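PDB 4FGM: aminopeptidase N family protein from Idiomarina loihiensis L2TR, which binds zinc at an HExxH-type site and probably acts as an M61-family aminopeptidase, releasing residues from the N-termini of peptides. Local coordinates for residues L456-V461 and K580-W584; A384-D388 and L399-R403; S19-T25 and H79-V83. All coordinates share one frame. Numbering follows the deposited sequence.

Interaction 1: residues L456-V461 and K580-W584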
loop_
_atom_site.group_PDB
_atom_site.type_symbol
_atom_site.label_atom_id
_atom_site.label_comp_id
_atom_site.label_asym_id
_atom_site.label_seq_id
_atom_site.Cartn_x
_atom_site.Cartn_y
_atom_site.Cartn_z
ATOM N N LEU A 456 5.889 -1.982 26.748
ATOM C CA LEU A 456 5.985 -0.526 26.626
ATOM C C LEU A 456 6.280 0.148 27.962
ATOM O O LEU A 456 6.883 1.225 28.013
ATOM C CB LEU A 456 4.687 0.036 26.038
ATOM C CG LEU A 456 4.477 -0.273 24.554
ATOM C CD1 LEU A 456 2.998 -0.209 24.192
ATOM C CD2 LEU A 456 5.299 0.708 23.723
ATOM N N GLN A 457 5.842 -0.490 29.041
ATOM C CA GLN A 457 6.061 0.034 30.376
ATOM C C GLN A 457 7.562 -0.005 30.651
ATOM O O GLN A 457 8.117 0.904 31.269
ATOM C CB GLN A 457 5.302 -0.818 31.395
ATOM C CG GLN A 457 4.658 -0.013 32.507
ATOM C CD GLN A 457 3.624 -0.812 33.275
ATOM O OE1 GLN A 457 3.952 -1.791 33.945
ATOM N NE2 GLN A 457 2.364 -0.402 33.172
ATOM N N ASN A 458 8.216 -1.059 30.169
ATOM C CA ASN A 458 9.648 -1.210 30.353
ATOM C C ASN A 458 10.437 -0.109 29.662
ATOM O O ASN A 458 11.636 0.038 29.894
ATOM C CB ASN A 458 10.116 -2.573 29.840
ATOM C CG ASN A 458 9.774 -3.696 30.791
ATOM O OD1 ASN A 458 10.007 -3.589 31.996
ATOM N ND2 ASN A 458 9.229 -4.783 30.257
ATOM N N PHE A 459 9.771 0.659 28.808
ATOM C CA PHE A 459 10.440 1.751 28.115
ATOM C C PHE A 459 9.863 3.091 28.523
ATOM O O PHE A 459 10.117 4.106 27.885
ATOM C CB PHE A 459 10.346 1.584 26.598
ATOM C CG PHE A 459 11.255 0.520 26.053
ATOM C CD1 PHE A 459 10.946 -0.826 26.205
ATOM C CD2 PHE A 459 12.417 0.868 25.374
ATOM C CE1 PHE A 459 11.789 -1.815 25.693
ATOM C CE2 PHE A 459 13.267 -0.113 24.860
ATOM C CZ PHE A 459 12.949 -1.455 25.015
ATOM N N GLY A 460 9.080 3.085 29.594
ATOM C CA GLY A 460 8.501 4.319 30.095
ATOM C C GLY A 460 7.277 4.824 29.360
ATOM O O GLY A 460 6.937 6.004 29.463
ATOM N N VAL A 461 6.612 3.941 28.622
ATOM C CA VAL A 461 5.411 4.327 27.886
ATOM C C VAL A 461 4.148 3.816 28.572
ATOM O O VAL A 461 3.979 2.613 28.777
ATOM C CB VAL A 461 5.421 3.781 26.449
ATOM C CG1 VAL A 461 4.214 4.332 25.686
ATOM C CG2 VAL A 461 6.718 4.152 25.756
ATOM N N LYS A 580 13.576 5.860 30.577
ATOM C CA LYS A 580 13.456 4.429 30.318
ATOM C C LYS A 580 13.369 4.146 28.814
ATOM O O LYS A 580 13.386 2.987 28.393
ATOM C CB LYS A 580 12.229 3.851 31.037
ATOM C CG LYS A 580 12.266 4.023 32.554
ATOM C CD LYS A 580 11.148 3.265 33.256
ATOM C CE LYS A 580 11.356 1.763 33.167
ATOM N NZ LYS A 580 10.302 1.006 33.901
ATOM N N LEU A 581 13.293 5.210 28.015
ATOM C CA LEU A 581 13.214 5.091 26.559
ATOM C C LEU A 581 14.434 4.384 25.976
ATOM O O LEU A 581 14.321 3.622 25.018
ATOM C CB LEU A 581 13.085 6.474 25.912
ATOM C CG LEU A 581 11.735 6.946 25.358
ATOM C CD1 LEU A 581 10.728 5.808 25.368
ATOM C CD2 LEU A 581 11.231 8.118 26.175
ATOM N N LYS A 582 15.597 4.645 26.559
ATOM C CA LYS A 582 16.842 4.033 26.109
ATOM C C LYS A 582 17.102 4.198 24.615
ATOM O O LYS A 582 17.575 3.269 23.956
ATOM C CB LYS A 582 16.861 2.543 26.456
ATOM C CG LYS A 582 17.777 2.167 27.609
ATOM C CD LYS A 582 17.035 2.107 28.933
ATOM C CE LYS A 582 17.850 1.356 29.994
ATOM N NZ LYS A 582 19.152 2.012 30.323
ATOM N N GLY A 583 16.791 5.372 24.079
ATOM C CA GLY A 583 17.034 5.608 22.664
ATOM C C GLY A 583 16.015 5.066 21.674
ATOM O O GLY A 583 16.147 5.304 20.473
ATOM N N TRP A 584 15.013 4.328 22.140
ATOM C CA TRP A 584 14.010 3.824 21.213
ATOM C C TRP A 584 13.267 5.033 20.667
ATOM O O TRP A 584 12.902 5.074 19.493
ATOM C CB TRP A 584 13.030 2.892 21.910
ATOM C CG TRP A 584 11.881 2.523 21.036
ATOM C CD1 TRP A 584 11.945 2.006 19.774
ATOM C CD2 TRP A 584 10.488 2.635 21.354
ATOM N NE1 TRP A 584 10.676 1.788 19.284
ATOM C CE2 TRP A 584 9.764 2.168 20.232
ATOM C CE3 TRP A 584 9.780 3.089 22.474
ATOM C CZ2 TRP A 584 8.366 2.135 20.203
ATOM C CZ3 TRP A 584 8.392 3.057 22.444
ATOM C CH2 TRP A 584 7.700 2.586 21.314
HETATM O O HOH W 1 9.902 -1.742 34.180
#
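A Schellman motif ends the helix that runs into 456-461, and the chain near the C-terminus, 580-584, packs against that helix end. Val461 N reaches back to Leu456 O (2.8 Å) and Gly460 N to Gln457 O (2.9 Å). Gly460 is the C-prime residue, with the positive phi (80°) this turn needs. A CB there would also stand tight against Lys580 CB, which already lies 3.5 Å from Gly460 N. The backbones come very close at this point: Phe459 CA-H points at Lys580 O (3.2 Å between CA and O), and Leu581 CA returns a similar contact to Phe459 O at 3.5 Å. Lys580 then extends past the helix end. Its NZ makes a weak hydrogen bond to Gln457 O (3.4 Å), a carbonyl already used by the Schellman turn, and a water 2.8 Å from Lys580 NZ donates to Asn458 OD1 at 2.9 Å. Beyond Lys580, a type I' turn from Leu581 to Trp584, closed by Trp584 N to Leu581 O (3.0 Å), swings the indole back toward the first segment. Leu456 CD2 lies 3.9 Å from Trp584 CH2, Val461 CG2 meets the indole edge at CZ3 of Trp584 (3.9 Å), and Phe459 CD2 packs on Trp584 CB at 4.1 Å; the two aromatic side chains are oblique to each other. Phe459 also rests on Leu389 and Leu393 of helix 378-394, while Trp584 NE1 and O are hydrogen-bonded to the hydroxyls of Tyr312 and Tyr316.

Interaction 2: residues A384-D388 and L399-R403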
loop_
_atom_site.group_PDB
_atom_site.type_symbol
_atom_site.label_atom_id
_atom_site.label_comp_id
_atom_site.label_asym_id
_atom_site.label_seq_id
_atom_site.Cartn_x
_atom_site.Cartn_y
_atom_site.Cartn_z
ATOM N N ALA A 384 6.230 -6.347 14.814
ATOM C CA ALA A 384 7.522 -5.694 14.620
ATOM C C ALA A 384 7.866 -4.851 15.845
ATOM O O ALA A 384 9.006 -4.843 16.298
ATOM C CB ALA A 384 7.492 -4.812 13.360
ATOM N N LEU A 385 6.873 -4.139 16.372
ATOM C CA LEU A 385 7.074 -3.304 17.553
ATOM C C LEU A 385 7.548 -4.165 18.713
ATOM O O LEU A 385 8.479 -3.803 19.434
ATOM C CB LEU A 385 5.770 -2.619 17.959
ATOM C CG LEU A 385 5.773 -1.996 19.359
ATOM C CD1 LEU A 385 6.581 -0.703 19.345
ATOM C CD2 LEU A 385 4.342 -1.734 19.806
ATOM N N SER A 386 6.889 -5.308 18.885
ATOM C CA SER A 386 7.217 -6.230 19.961
ATOM C C SER A 386 8.648 -6.743 19.837
ATOM O O SER A 386 9.415 -6.693 20.796
ATOM C CB SER A 386 6.245 -7.410 19.957
ATOM O OG SER A 386 4.901 -6.967 20.044
ATOM N N LEU A 387 9.004 -7.229 18.651
ATOM C CA LEU A 387 10.346 -7.751 18.418
ATOM C C LEU A 387 11.422 -6.702 18.689
ATOM O O LEU A 387 12.445 -6.997 19.308
ATOM C CB LEU A 387 10.480 -8.260 16.980
ATOM C CG LEU A 387 9.668 -9.492 16.573
ATOM C CD1 LEU A 387 9.864 -9.758 15.084
ATOM C CD2 LEU A 387 10.109 -10.702 17.385
ATOM N N ASP A 388 11.192 -5.479 18.235
ATOM C CA ASP A 388 12.167 -4.419 18.442
ATOM C C ASP A 388 12.396 -4.186 19.937
ATOM O O ASP A 388 13.531 -4.072 20.393
ATOM C CB ASP A 388 11.694 -3.125 17.773
ATOM C CG ASP A 388 12.838 -2.179 17.453
ATOM O OD1 ASP A 388 14.011 -2.555 17.669
ATOM O OD2 ASP A 388 12.567 -1.059 16.973
ATOM N N LEU A 399 21.018 -4.973 20.230
ATOM C CA LEU A 399 20.407 -5.486 19.011
ATOM C C LEU A 399 19.016 -4.889 18.829
ATOM O O LEU A 399 18.154 -5.042 19.694
ATOM C CB LEU A 399 20.296 -7.010 19.081
ATOM C CG LEU A 399 19.650 -7.716 17.891
ATOM C CD1 LEU A 399 20.599 -7.679 16.703
ATOM C CD2 LEU A 399 19.324 -9.152 18.261
ATOM N N THR A 400 18.805 -4.201 17.709
ATOM C CA THR A 400 17.505 -3.601 17.408
ATOM C C THR A 400 16.880 -4.371 16.248
ATOM O O THR A 400 17.565 -5.142 15.575
ATOM C CB THR A 400 17.638 -2.118 16.982
ATOM O OG1 THR A 400 18.500 -2.023 15.843
ATOM C CG2 THR A 400 18.186 -1.275 18.117
ATOM N N LEU A 401 15.579 -4.177 16.023
ATOM C CA LEU A 401 14.909 -4.847 14.908
ATOM C C LEU A 401 15.507 -4.299 13.610
ATOM O O LEU A 401 15.618 -5.021 12.612
ATOM C CB LEU A 401 13.391 -4.594 14.928
ATOM C CG LEU A 401 12.577 -5.105 13.723
ATOM C CD1 LEU A 401 12.651 -6.627 13.616
ATOM C CD2 LEU A 401 11.131 -4.655 13.862
ATOM N N ALA A 402 15.889 -3.023 13.627
ATOM C CA ALA A 402 16.492 -2.407 12.451
ATOM C C ALA A 402 17.747 -3.200 12.082
ATOM O O ALA A 402 17.942 -3.560 10.919
ATOM C CB ALA A 402 16.844 -0.950 12.728
ATOM N N ARG A 403 18.582 -3.488 13.079
ATOM C CA ARG A 403 19.800 -4.252 12.844
ATOM C C ARG A 403 19.457 -5.616 12.241
ATOM O O ARG A 403 20.126 -6.087 11.323
ATOM C CB ARG A 403 20.586 -4.435 14.146
ATOM C CG ARG A 403 21.816 -5.305 13.961
ATOM C CD ARG A 403 22.984 -4.903 14.848
ATOM N NE ARG A 403 24.215 -5.547 14.391
ATOM C CZ ARG A 403 24.800 -5.300 13.221
ATOM N NH1 ARG A 403 24.276 -4.415 12.383
ATOM N NH2 ARG A 403 25.904 -5.948 12.879
#
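One hydrogen bond carries the polar side of this contact. Leu401 N, in the first turn of its helix, donates to Asp388 OD1 at 2.8 Å with a nearly straight N-H...O angle of 176°. Asp388 comes from the middle of the other helix, and its carboxylate is well occupied: OD1 also forms a salt bridge with Arg392, and OD2 is hydrogen-bonded to the hydroxyl of Tyr312. Within 399-403 the same helix start is capped by Thr400, the N-cap residue, whose OG1 accepts from Arg403 N at 3.1 Å. Two amides of the opening turn thus find side-chain acceptors, one supplied locally and one from across the interface.

The apolar part centres on Leu401, whose side chain is directed at the first helix. Its CD2 sits 3.7 Å from Ala384 CB and 3.2 Å from Ala384 O, while CD1 reaches Leu387 CB at 4.3 Å. The small side chain of Ala384 lets the leucine settle close to the helix backbone, and Phe313 of helix 308-320 also packs on Leu401.

The side chain of Ala384 is about 10 Å from that of Glu307, a zinc ligand. The arrangement is that of two consecutive helices joined by a short loop in the helical part of the M61 peptidase domain, with an aspartate of the first accepting from the N-terminal amide of the second, beside Thr400 as N-cap.

Interaction 3: residues S19-T25 and H79-V83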
loop_
_atom_site.group_PDB
_atom_site.type_symbol
_atom_site.label_atom_id
_atom_site.label_comp_id
_atom_site.label_asym_id
_atom_site.label_seq_id
_atom_site.Cartn_x
_atom_site.Cartn_y
_atom_site.Cartn_z
ATOM N N SER A 19 2.857 -1.910 -30.042
ATOM C CA SER A 19 3.410 -2.808 -31.043
ATOM C C SER A 19 4.449 -3.668 -30.358
ATOM O O SER A 19 5.188 -3.216 -29.476
ATOM C CB SER A 19 4.070 -2.040 -32.192
ATOM O OG SER A 19 3.103 -1.553 -33.102
ATOM N N LEU A 20 4.501 -4.917 -30.779
ATOM C CA LEU A 20 5.420 -5.882 -30.218
ATOM C C LEU A 20 6.089 -6.580 -31.396
ATOM O O LEU A 20 5.408 -7.116 -32.274
ATOM C CB LEU A 20 4.618 -6.868 -29.365
ATOM C CG LEU A 20 5.255 -8.171 -28.922
ATOM C CD1 LEU A 20 6.418 -7.897 -28.008
ATOM C CD2 LEU A 20 4.212 -8.997 -28.215
ATOM N N THR A 21 7.416 -6.556 -31.427
ATOM C CA THR A 21 8.136 -7.188 -32.518
ATOM C C THR A 21 9.003 -8.362 -32.068
ATOM O O THR A 21 9.969 -8.203 -31.317
ATOM C CB THR A 21 8.993 -6.153 -33.259
ATOM O OG1 THR A 21 8.158 -5.055 -33.646
ATOM C CG2 THR A 21 9.614 -6.765 -34.511
ATOM N N ILE A 22 8.640 -9.547 -32.542
ATOM C CA ILE A 22 9.359 -10.763 -32.199
ATOM C C ILE A 22 10.188 -11.196 -33.396
ATOM O O ILE A 22 9.631 -11.576 -34.428
ATOM C CB ILE A 22 8.376 -11.885 -31.830
ATOM C CG1 ILE A 22 7.358 -11.361 -30.812
ATOM C CG2 ILE A 22 9.139 -13.068 -31.262
ATOM C CD1 ILE A 22 6.079 -12.165 -30.750
ATOM N N GLU A 23 11.511 -11.124 -33.252
ATOM C CA GLU A 23 12.447 -11.483 -34.321
ATOM C C GLU A 23 12.230 -12.914 -34.794
ATOM O O GLU A 23 12.187 -13.183 -35.995
ATOM C CB GLU A 23 13.890 -11.306 -33.828
ATOM C CG GLU A 23 14.983 -11.636 -34.846
ATOM C CD GLU A 23 14.994 -10.692 -36.038
ATOM O OE1 GLU A 23 14.334 -9.631 -35.966
ATOM O OE2 GLU A 23 15.674 -11.007 -37.042
ATOM N N GLN A 24 12.092 -13.827 -33.839
ATOM C CA GLN A 24 11.858 -15.228 -34.150
ATOM C C GLN A 24 10.821 -15.842 -33.211
ATOM O O GLN A 24 11.030 -15.924 -31.997
ATOM C CB GLN A 24 13.158 -16.026 -34.056
ATOM C CG GLN A 24 13.003 -17.463 -34.512
ATOM C CD GLN A 24 14.326 -18.179 -34.642
ATOM O OE1 GLN A 24 14.965 -18.517 -33.645
ATOM N NE2 GLN A 24 14.752 -18.408 -35.879
ATOM N N THR A 25 9.703 -16.272 -33.785
ATOM C CA THR A 25 8.635 -16.886 -33.015
ATOM C C THR A 25 8.803 -18.398 -33.078
ATOM O O THR A 25 9.478 -18.908 -33.970
ATOM C CB THR A 25 7.258 -16.512 -33.592
ATOM O OG1 THR A 25 7.155 -16.989 -34.938
ATOM C CG2 THR A 25 7.077 -15.002 -33.590
ATOM N N HIS A 79 9.370 -15.704 -40.671
ATOM C CA HIS A 79 9.881 -14.350 -40.510
ATOM C C HIS A 79 9.507 -13.693 -39.189
ATOM O O HIS A 79 8.655 -14.192 -38.442
ATOM C CB HIS A 79 9.357 -13.461 -41.635
ATOM C CG HIS A 79 9.520 -14.052 -42.999
ATOM N ND1 HIS A 79 8.465 -14.580 -43.707
ATOM C CD2 HIS A 79 10.616 -14.200 -43.779
ATOM C CE1 HIS A 79 8.904 -15.031 -44.872
ATOM N NE2 HIS A 79 10.203 -14.812 -44.938
ATOM N N PRO A 80 10.153 -12.555 -38.883
ATOM C CA PRO A 80 9.874 -11.818 -37.648
ATOM C C PRO A 80 8.384 -11.469 -37.665
ATOM O O PRO A 80 7.800 -11.287 -38.735
ATOM C CB PRO A 80 10.746 -10.571 -37.792
ATOM C CG PRO A 80 11.911 -11.054 -38.589
ATOM C CD PRO A 80 11.262 -11.934 -39.633
ATOM N N VAL A 81 7.766 -11.384 -36.494
ATOM C CA VAL A 81 6.350 -11.045 -36.425
ATOM C C VAL A 81 6.134 -9.792 -35.584
ATOM O O VAL A 81 6.823 -9.564 -34.580
ATOM C CB VAL A 81 5.519 -12.208 -35.824
ATOM C CG1 VAL A 81 4.079 -11.766 -35.604
ATOM C CG2 VAL A 81 5.549 -13.413 -36.760
ATOM N N THR A 82 5.186 -8.973 -36.021
ATOM C CA THR A 82 4.835 -7.743 -35.329
ATOM C C THR A 82 3.370 -7.843 -34.908
ATOM O O THR A 82 2.494 -8.102 -35.730
ATOM C CB THR A 82 5.021 -6.507 -36.239
ATOM O OG1 THR A 82 6.384 -6.435 -36.671
ATOM C CG2 THR A 82 4.684 -5.226 -35.479
ATOM N N VAL A 83 3.116 -7.655 -33.619
ATOM C CA VAL A 83 1.763 -7.726 -33.079
ATOM C C VAL A 83 1.325 -6.314 -32.712
ATOM O O VAL A 83 2.051 -5.596 -32.036
ATOM C CB VAL A 83 1.732 -8.627 -31.826
ATOM C CG1 VAL A 83 0.303 -8.809 -31.333
ATOM C CG2 VAL A 83 2.373 -9.972 -32.151
#
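Ser19 begins the walk with a CA-H...O contact, its CA lying 3.3 Å from Val83 O. Its hydroxyl is engaged by His84, just past the second segment. At Leu20 the pairing becomes regular: Leu20 N donates to Val83 O (2.8 Å), and Val83 N donates to Leu20 O (2.7 Å). This is an antiparallel hydrogen-bonded pair whose side chains meet on the buried face, Leu20 CB to Val83 CB at 4.2 Å. Thr21 pairs with Thr82 in the non-hydrogen-bonded manner, CA to CA 4.4 Å. Both threonines project to the more exposed face, with Thr21 OG1 and Thr82 OG1 3.8 Å apart, while Thr21 CA approaches Val81 O at 3.4 Å. Ile22 repeats the hydrogen-bonded pattern, its N donating to Val81 O at 2.7 Å and its O accepting from Val81 N at 2.8 Å. Its side chain lies on the same buried face as Leu20, Val81 and Val83.

The regular pairing stops at Glu23, where the backbone turns to helical angles (phi -57°, psi -46°). Pro80, which has no amide hydrogen to give, faces it instead and brings its CA to 3.2 Å from both Ile22 O and Glu23 O. Thr25 then folds back, placing CG2 3.9 Å from Val81 CG2 on the buried side.

These are neighbouring strands of the large mixed sheet in the N-terminal domain. Strand 2-10 flanks 15-22 and strand 53-57 flanks 81-91, with Thr21 and Thr82 bonded through their backbones to Ala3 and Glu56, while Leu31 of strand 30-32 packs onto Leu20, Ile22 and Val83.

Overall arrangement
Interactions 1 and 2 belong to one helical core and touch directly: Trp584 CZ2 lies 3.5 Å from Leu385 CD1, and Tyr312 bonds both Trp584 and Asp388. Helix 378-394 serves both, taking Leu401 in interaction 2 and Phe459 and Trp584 in interaction 1. Both are largely buried and set at helix ends, but with opposite polarity: in interaction 2 a carboxylate meets an N-terminus, in interaction 1 a lysine makes a weak bond to one carbonyl at a helix C-terminus. Interaction 3 lies far off in the N-terminal sheet, its centre 63 Å from that of interaction 1, and is only partly buried; main-chain hydrogen bonds between strands do most of the work there.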